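Local structure of peptidyl-prolyl cis-trans isomerase (Hirschia baltica, 5EX2) at residues 21-33 and 211-223. The protein probably catalyses the cis-trans isomerisation of peptide bonds preceding proline, as a periplasmic cyclophilin that assists protein folding. Sequence-based numbering, arbitrary orientation. Where two conformers were deposited one is given.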
ATOM      1  N   ASP A  21      10.441  -0.997   8.322  1.00 11.45           N
ATOM      2  CA  ASP A  21      11.030  -2.306   8.556  1.00 10.54           C
ATOM      3  C   ASP A  21      11.433  -2.952   7.218  1.00 12.89           C
ATOM      4  O   ASP A  21      10.607  -3.053   6.318  1.00 10.00           O
ATOM      5  CB  ASP A  21       9.988  -3.157   9.297  1.00 14.20           C
ATOM      6  CG  ASP A  21      10.495  -4.513   9.736  1.00 16.71           C
ATOM      7  OD1 ASP A  21      11.382  -5.094   9.085  1.00 16.10           O
ATOM      8  OD2 ASP A  21       9.949  -5.024  10.739  1.00 22.60           O
ATOM      9  N   PRO A  22      12.697  -3.393   7.067  1.00 10.76           N
ATOM     10  CA  PRO A  22      13.050  -4.014   5.783  1.00 12.18           C
ATOM     11  C   PRO A  22      12.192  -5.226   5.406  1.00 11.54           C
ATOM     12  O   PRO A  22      12.034  -5.466   4.216  1.00 10.62           O
ATOM     13  CB  PRO A  22      14.516  -4.449   5.984  1.00 13.35           C
ATOM     14  CG  PRO A  22      15.023  -3.674   7.097  1.00 15.78           C
ATOM     15  CD  PRO A  22      13.866  -3.237   7.952  1.00 10.98           C
ATOM     16  N   ASP A  23      11.642  -5.955   6.372  1.00 10.82           N
ATOM     17  CA  ASP A  23      10.788  -7.086   6.048  1.00 11.03           C
ATOM     18  C   ASP A  23       9.385  -6.622   5.625  1.00 10.54           C
ATOM     19  O   ASP A  23       8.568  -7.447   5.227  1.00 11.61           O
ATOM     20  CB  ASP A  23      10.693  -8.058   7.229  1.00 12.68           C
ATOM     21  CG  ASP A  23      10.433  -9.487   6.784  1.00 14.30           C
ATOM     22  OD1 ASP A  23      11.029  -9.921   5.770  1.00 15.43           O
ATOM     23  OD2 ASP A  23       9.634 -10.194   7.429  1.00 17.41           O
ATOM     24  N   ASN A  24       9.100  -5.328   5.727  1.00 10.92           N
ATOM     25  CA  ASN A  24       7.844  -4.783   5.209  1.00  9.73           C
ATOM     26  C   ASN A  24       8.055  -3.985   3.928  1.00 10.15           C
ATOM     27  O   ASN A  24       7.176  -3.250   3.511  1.00 10.80           O
ATOM     28  CB  ASN A  24       7.169  -3.874   6.242  1.00  9.68           C
ATOM     29  CG  ASN A  24       6.685  -4.617   7.455  1.00 10.73           C
ATOM     30  OD1 ASN A  24       6.572  -5.830   7.449  1.00 13.39           O
ATOM     31  ND2 ASN A  24       6.398  -3.877   8.518  1.00 14.83           N
ATOM     32  N   LEU A  25       9.224  -4.117   3.308  1.00  9.09           N
ATOM     33  CA  LEU A  25       9.568  -3.288   2.161  1.00  9.43           C
ATOM     34  C   LEU A  25       9.940  -4.158   0.975  1.00  9.69           C
ATOM     35  O   LEU A  25      10.872  -4.948   1.046  1.00 10.06           O
ATOM     36  CB  LEU A  25      10.722  -2.348   2.509  1.00  9.92           C
ATOM     37  CG  LEU A  25      11.140  -1.300   1.478  1.00 11.50           C
ATOM     38  CD1 LEU A  25       9.990  -0.376   1.098  1.00 12.36           C
ATOM     39  CD2 LEU A  25      12.308  -0.484   2.041  1.00 14.99           C
ATOM     40  N   VAL A  26       9.215  -3.966  -0.119  1.00  8.64           N
ATOM     41  CA  VAL A  26       9.390  -4.757  -1.323  1.00 10.57           C
ATOM     42  C   VAL A  26       9.800  -3.849  -2.463  1.00  8.61           C
ATOM     43  O   VAL A  26       9.245  -2.767  -2.642  1.00  8.91           O
ATOM     44  CB  VAL A  26       8.083  -5.472  -1.715  1.00 11.87           C
ATOM     45  CG1 VAL A  26       8.343  -6.546  -2.765  1.00 15.05           C
ATOM     46  CG2 VAL A  26       7.378  -6.040  -0.483  1.00 21.49           C
ATOM     47  N   ILE A  27      10.772  -4.300  -3.246  1.00  8.81           N
ATOM     48  CA  ILE A  27      11.189  -3.589  -4.438  1.00  9.01           C
ATOM     49  C   ILE A  27      10.596  -4.279  -5.665  1.00  8.96           C
ATOM     50  O   ILE A  27      10.917  -5.418  -5.927  1.00 10.07           O
ATOM     51  CB  ILE A  27      12.709  -3.544  -4.580  1.00  9.23           C
ATOM     52  CG1 ILE A  27      13.372  -3.140  -3.255  1.00  9.86           C
ATOM     53  CG2 ILE A  27      13.087  -2.581  -5.690  1.00 10.74           C
ATOM     54  CD1 ILE A  27      14.870  -3.135  -3.319  1.00 11.49           C
ATOM     55  N   PHE A  28       9.712  -3.571  -6.368  1.00  9.09           N
ATOM     56  CA  PHE A  28       9.208  -4.014  -7.663  1.00  9.96           C
ATOM     57  C   PHE A  28       9.942  -3.250  -8.749  1.00 10.83           C
ATOM     58  O   PHE A  28       9.683  -2.068  -8.950  1.00 10.87           O
ATOM     59  CB  PHE A  28       7.696  -3.753  -7.789  1.00 11.11           C
ATOM     60  CG  PHE A  28       6.805  -4.821  -7.192  1.00 10.13           C
ATOM     61  CD1 PHE A  28       7.303  -5.809  -6.359  1.00 12.00           C
ATOM     62  CD2 PHE A  28       5.439  -4.807  -7.461  1.00  9.45           C
ATOM     63  CE1 PHE A  28       6.462  -6.781  -5.834  1.00 13.51           C
ATOM     64  CE2 PHE A  28       4.607  -5.772  -6.936  1.00 12.12           C
ATOM     65  CZ  PHE A  28       5.115  -6.753  -6.120  1.00 12.87           C
ATOM     66  N   GLU A  29      10.849  -3.903  -9.460  1.00  9.98           N
ATOM     67  CA  GLU A  29      11.476  -3.278 -10.609  1.00 10.16           C
ATOM     68  C   GLU A  29      10.664  -3.564 -11.847  1.00 10.41           C
ATOM     69  O   GLU A  29      10.452  -4.726 -12.169  1.00 10.98           O
ATOM     70  CB  GLU A  29      12.888  -3.805 -10.804  1.00 10.51           C
ATOM     71  CG  GLU A  29      13.906  -3.192  -9.861  1.00 11.20           C
ATOM     72  CD  GLU A  29      14.206  -1.739 -10.209  1.00 15.63           C
ATOM     73  OE1 GLU A  29      13.586  -1.198 -11.161  1.00 16.64           O
ATOM     74  OE2 GLU A  29      15.063  -1.134  -9.530  1.00 17.24           O
ATOM     75  N   THR A  30      10.188  -2.519 -12.516  1.00 10.71           N
ATOM     76  CA  THR A  30       9.358  -2.678 -13.699  1.00 11.10           C
ATOM     77  C   THR A  30      10.061  -2.059 -14.896  1.00 11.82           C
ATOM     78  O   THR A  30      11.046  -1.311 -14.750  1.00 12.05           O
ATOM     79  CB  THR A  30       7.961  -2.014 -13.555  1.00 11.12           C
ATOM     80  OG1 THR A  30       8.067  -0.614 -13.851  1.00 11.54           O
ATOM     81  CG2 THR A  30       7.372  -2.218 -12.172  1.00 10.81           C
ATOM     82  N   THR A  31       9.536  -2.334 -16.085  1.00  9.84           N
ATOM     83  CA  THR A  31      10.078  -1.761 -17.282  1.00 11.09           C
ATOM     84  C   THR A  31       9.767  -0.270 -17.425  1.00  9.99           C
ATOM     85  O   THR A  31      10.167   0.341 -18.400  1.00 11.34           O
ATOM     86  CB  THR A  31       9.601  -2.541 -18.527  1.00  9.79           C
ATOM     87  OG1 THR A  31       8.196  -2.792 -18.426  1.00  9.89           O
ATOM     88  CG2 THR A  31      10.332  -3.871 -18.625  1.00 10.49           C
ATOM     89  N   LYS A  32       9.064   0.308 -16.447  0.53  8.38           N
ATOM     90  CA  LYS A  32       8.858   1.757 -16.399  0.53  9.69           C
ATOM     91  C   LYS A  32       9.557   2.402 -15.207  0.53  8.84           C
ATOM     92  O   LYS A  32       9.418   3.603 -14.972  0.53  9.28           O
ATOM     93  CB  LYS A  32       7.364   2.077 -16.355  0.53  9.43           C
ATOM     94  CG  LYS A  32       6.662   1.938 -17.697  0.53 12.45           C
ATOM     95  CD  LYS A  32       7.012   3.077 -18.649  0.53 11.35           C
ATOM     96  CE  LYS A  32       6.310   2.927 -19.982  0.53 16.72           C
ATOM     97  NZ  LYS A  32       6.640   1.634 -20.628  0.53 16.45           N
ATOM     98  N   GLY A  33      10.318   1.602 -14.464  1.00 11.08           N
ATOM     99  CA  GLY A  33      11.021   2.088 -13.288  1.00  8.44           C
ATOM    100  C   GLY A  33      10.655   1.309 -12.036  1.00  9.70           C
ATOM    101  O   GLY A  33       9.942   0.289 -12.062  1.00 10.01           O
ATOM    102  N   ASP A 211       4.004  -3.734 -20.222  1.00  9.08           N
ATOM    103  CA  ASP A 211       5.123  -3.572 -19.301  1.00  9.47           C
ATOM    104  C   ASP A 211       5.268  -4.823 -18.432  1.00  8.77           C
ATOM    105  O   ASP A 211       4.348  -5.657 -18.371  1.00  9.99           O
ATOM    106  CB  ASP A 211       4.931  -2.310 -18.464  1.00 11.33           C
ATOM    107  CG  ASP A 211       5.365  -1.077 -19.209  1.00 14.08           C
ATOM    108  OD1 ASP A 211       6.539  -1.044 -19.643  1.00 13.04           O
ATOM    109  OD2 ASP A 211       4.538  -0.169 -19.403  1.00 11.24           O
ATOM    110  N   ILE A 212       6.433  -4.963 -17.804  1.00  9.31           N
ATOM    111  CA  ILE A 212       6.826  -6.188 -17.119  1.00  9.60           C
ATOM    112  C   ILE A 212       7.308  -5.858 -15.725  1.00  9.52           C
ATOM    113  O   ILE A 212       7.991  -4.866 -15.526  1.00  9.40           O
ATOM    114  CB  ILE A 212       7.948  -6.921 -17.891  1.00 10.56           C
ATOM    115  CG1 ILE A 212       7.510  -7.198 -19.334  1.00 13.29           C
ATOM    116  CG2 ILE A 212       8.348  -8.217 -17.185  1.00 11.77           C
ATOM    117  CD1 ILE A 212       8.613  -7.738 -20.231  1.00 20.58           C
ATOM    118  N   LEU A 213       6.960  -6.714 -14.785  1.00  7.26           N
ATOM    119  CA  LEU A 213       7.572  -6.737 -13.470  1.00  9.53           C
ATOM    120  C   LEU A 213       8.829  -7.559 -13.634  1.00  8.29           C
ATOM    121  O   LEU A 213       8.782  -8.778 -13.654  1.00  8.15           O
ATOM    122  CB  LEU A 213       6.632  -7.347 -12.436  1.00  8.18           C
ATOM    123  CG  LEU A 213       7.172  -7.477 -11.014  1.00  9.32           C
ATOM    124  CD1 LEU A 213       7.653  -6.152 -10.451  1.00 11.32           C
ATOM    125  CD2 LEU A 213       6.075  -8.052 -10.141  1.00  9.59           C
ATOM    126  N   VAL A 214       9.956  -6.882 -13.773  1.00  8.14           N
ATOM    127  CA  VAL A 214      11.215  -7.549 -14.073  1.00  9.29           C
ATOM    128  C   VAL A 214      11.733  -8.363 -12.887  1.00  8.37           C
ATOM    129  O   VAL A 214      12.254  -9.475 -13.048  1.00  9.16           O
ATOM    130  CB  VAL A 214      12.277  -6.518 -14.496  1.00  9.63           C
ATOM    131  CG1 VAL A 214      13.622  -7.184 -14.734  1.00  8.05           C
ATOM    132  CG2 VAL A 214      11.831  -5.751 -15.719  1.00  8.91           C
ATOM    133  N   SER A 215      11.618  -7.791 -11.694  1.00  8.43           N
ATOM    134  CA  SER A 215      12.049  -8.484 -10.488  1.00  9.13           C
ATOM    135  C   SER A 215      11.326  -7.942  -9.272  1.00  8.86           C
ATOM    136  O   SER A 215      10.863  -6.812  -9.266  1.00  9.28           O
ATOM    137  CB  SER A 215      13.561  -8.348 -10.293  1.00 11.75           C
ATOM    138  OG  SER A 215      13.911  -7.006  -9.996  1.00 10.55           O
ATOM    139  N   ALA A 216      11.254  -8.772  -8.244  1.00  9.60           N
ATOM    140  CA  ALA A 216      10.720  -8.393  -6.953  1.00  9.44           C
ATOM    141  C   ALA A 216      11.679  -8.891  -5.887  1.00  9.84           C
ATOM    142  O   ALA A 216      12.159 -10.025  -5.954  1.00 11.06           O
ATOM    143  CB  ALA A 216       9.328  -8.971  -6.755  1.00  9.27           C
ATOM    144  N   VAL A 217      11.957  -8.038  -4.908  0.65  8.20           N
ATOM    145  CA  VAL A 217      12.884  -8.363  -3.833  0.65  7.27           C
ATOM    146  C   VAL A 217      12.372  -7.833  -2.512  0.65  9.28           C
ATOM    147  O   VAL A 217      11.944  -6.696  -2.434  0.65 10.78           O
ATOM    148  CB  VAL A 217      14.296  -7.770  -4.085  0.65 10.55           C
ATOM    149  CG1 VAL A 217      15.260  -8.211  -3.007  0.65 15.18           C
ATOM    150  CG2 VAL A 217      14.822  -8.189  -5.441  0.65 13.29           C
ATOM    151  N   MET A 218      12.403  -8.670  -1.481  1.00  8.29           N
ATOM    152  CA  MET A 218      12.220  -8.215  -0.110  1.00  9.50           C
ATOM    153  C   MET A 218      13.508  -7.585   0.395  1.00 11.52           C
ATOM    154  O   MET A 218      14.582  -8.183   0.323  1.00  9.72           O
ATOM    155  CB  MET A 218      11.866  -9.380   0.809  1.00 10.17           C
ATOM    156  CG  MET A 218      10.578 -10.088   0.485  1.00 12.11           C
ATOM    157  SD  MET A 218       9.133  -9.010   0.538  1.00 11.40           S
ATOM    158  CE  MET A 218       9.360  -8.223   2.144  1.00 13.87           C
ATOM    159  N   VAL A 219      13.409  -6.375   0.921  1.00  8.10           N
ATOM    160  CA  VAL A 219      14.616  -5.672   1.315  1.00  9.84           C
ATOM    161  C   VAL A 219      15.335  -6.412   2.451  1.00  9.11           C
ATOM    162  O   VAL A 219      16.559  -6.357   2.537  1.00 10.21           O
ATOM    163  CB  VAL A 219      14.283  -4.207   1.695  1.00  9.61           C
ATOM    164  CG1 VAL A 219      15.448  -3.497   2.306  1.00  9.70           C
ATOM    165  CG2 VAL A 219      13.864  -3.462   0.444  1.00 10.01           C
ATOM    166  N   SER A 220      14.594  -7.102   3.319  1.00  9.70           N
ATOM    167  CA  SER A 220      15.195  -7.884   4.394  1.00 10.59           C
ATOM    168  C   SER A 220      16.101  -9.002   3.872  1.00 10.46           C
ATOM    169  O   SER A 220      16.967  -9.489   4.595  1.00 12.92           O
ATOM    170  CB  SER A 220      14.093  -8.477   5.256  1.00 13.13           C
ATOM    171  OG  SER A 220      13.169  -9.129   4.422  1.00 12.06           O
ATOM    172  N   ASP A 221      15.892  -9.408   2.624  1.00 10.36           N
ATOM    173  CA  ASP A 221      16.667 -10.498   2.045  1.00 12.10           C
ATOM    174  C   ASP A 221      17.964 -10.019   1.424  1.00 12.50           C
ATOM    175  O   ASP A 221      18.810 -10.829   1.035  1.00 15.14           O
ATOM    176  CB  ASP A 221      15.843 -11.234   1.001  1.00  9.87           C
ATOM    177  CG  ASP A 221      14.653 -11.947   1.602  1.00 13.16           C
ATOM    178  OD1 ASP A 221      14.674 -12.250   2.814  1.00 14.21           O
ATOM    179  OD2 ASP A 221      13.689 -12.209   0.863  1.00 12.44           O
ATOM    180  N   LEU A 222      18.130  -8.706   1.343  1.00 13.51           N
ATOM    181  CA  LEU A 222      19.378  -8.133   0.861  1.00 11.62           C
ATOM    182  C   LEU A 222      20.391  -8.068   1.979  1.00 14.28           C
ATOM    183  O   LEU A 222      20.020  -8.003   3.159  1.00 14.04           O
ATOM    184  CB  LEU A 222      19.131  -6.734   0.311  1.00 11.57           C
ATOM    185  CG  LEU A 222      18.165  -6.618  -0.866  1.00 11.06           C
ATOM    186  CD1 LEU A 222      17.906  -5.153  -1.167  1.00 11.57           C
ATOM    187  CD2 LEU A 222      18.722  -7.334  -2.083  1.00 12.80           C
ATOM    188  N   ALA A 223      21.667  -8.073   1.603  1.00 14.25           N
ATOM    189  CA  ALA A 223      22.734  -7.827   2.565  1.00 17.79           C
ATOM    190  C   ALA A 223      22.534  -6.432   3.149  1.00 14.95           C
ATOM    191  O   ALA A 223      22.128  -5.520   2.438  1.00 15.53           O
ATOM    192  CB  ALA A 223      24.097  -7.943   1.908  1.00 18.07           C
TER
HETATM  193  O   HOH W   1      13.415  -5.877  -7.466  1.00 12.02           O
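Leu-213 lies across Phe-28: its CD2 stands over the centre of the ring, 4.2 Å from the centroid and 8° off the ring normal, a CH-pi contact. The second methyl, CD1, reaches back to Phe-28 CB. With CG anti to the backbone N, Leu-213 carries both methyls toward the aromatic side chain. Ala-216 CB meets the same ring obliquely, 3.7 Å from Phe-28 CE1, and Phe-171 adds a further ring contact. On this face too, Met-218 puts SD 3.6 Å from Val-26 CG2, while helix 45-57 packs on the methionine. The two strand axes run antiparallel, 145° between their N-to-C directions, and Ile-27 with Val-217 forms a hydrogen-bonded pair. Strands 25-30 and 212-218, first and last of the eight in the sheet, are thereby joined, closing the cyclophilin beta-barrel. A classic bulge interrupts the register, Val-214 and Ser-215 both facing Glu-29, whose O takes a bond from Val-214 N and a weak one from Ser-215 N. On the face carrying Ile-27 and Ser-215, a water bridges Ile-27 O and Ser-215 OG. Just beyond the strand, Val-219 CG2 touches both Leu-25 CG and Ile-27 CG1, the Ile-27 and Val-219 side chains crossing at about a right angle. At one end, Thr-31 OG1 donates to Asp-211 OD1 (2.7 Å) on its anti side, 16° out of the carboxylate plane, and accepts from Ile-212 N. Lys-32 folds back to bring NZ to the syn lone pair of Asp-211 OD1 (2.9 Å) in a salt bridge. Two donors thus grip OD1, while OD2 is bonded by Thr-202 N, which should limit rotation of the carboxylate. At the other end, Ser-220 OG donates to the anti lone pair of Asp-23 OD1 (2.7 Å), an oxygen that also pairs with Arg-56.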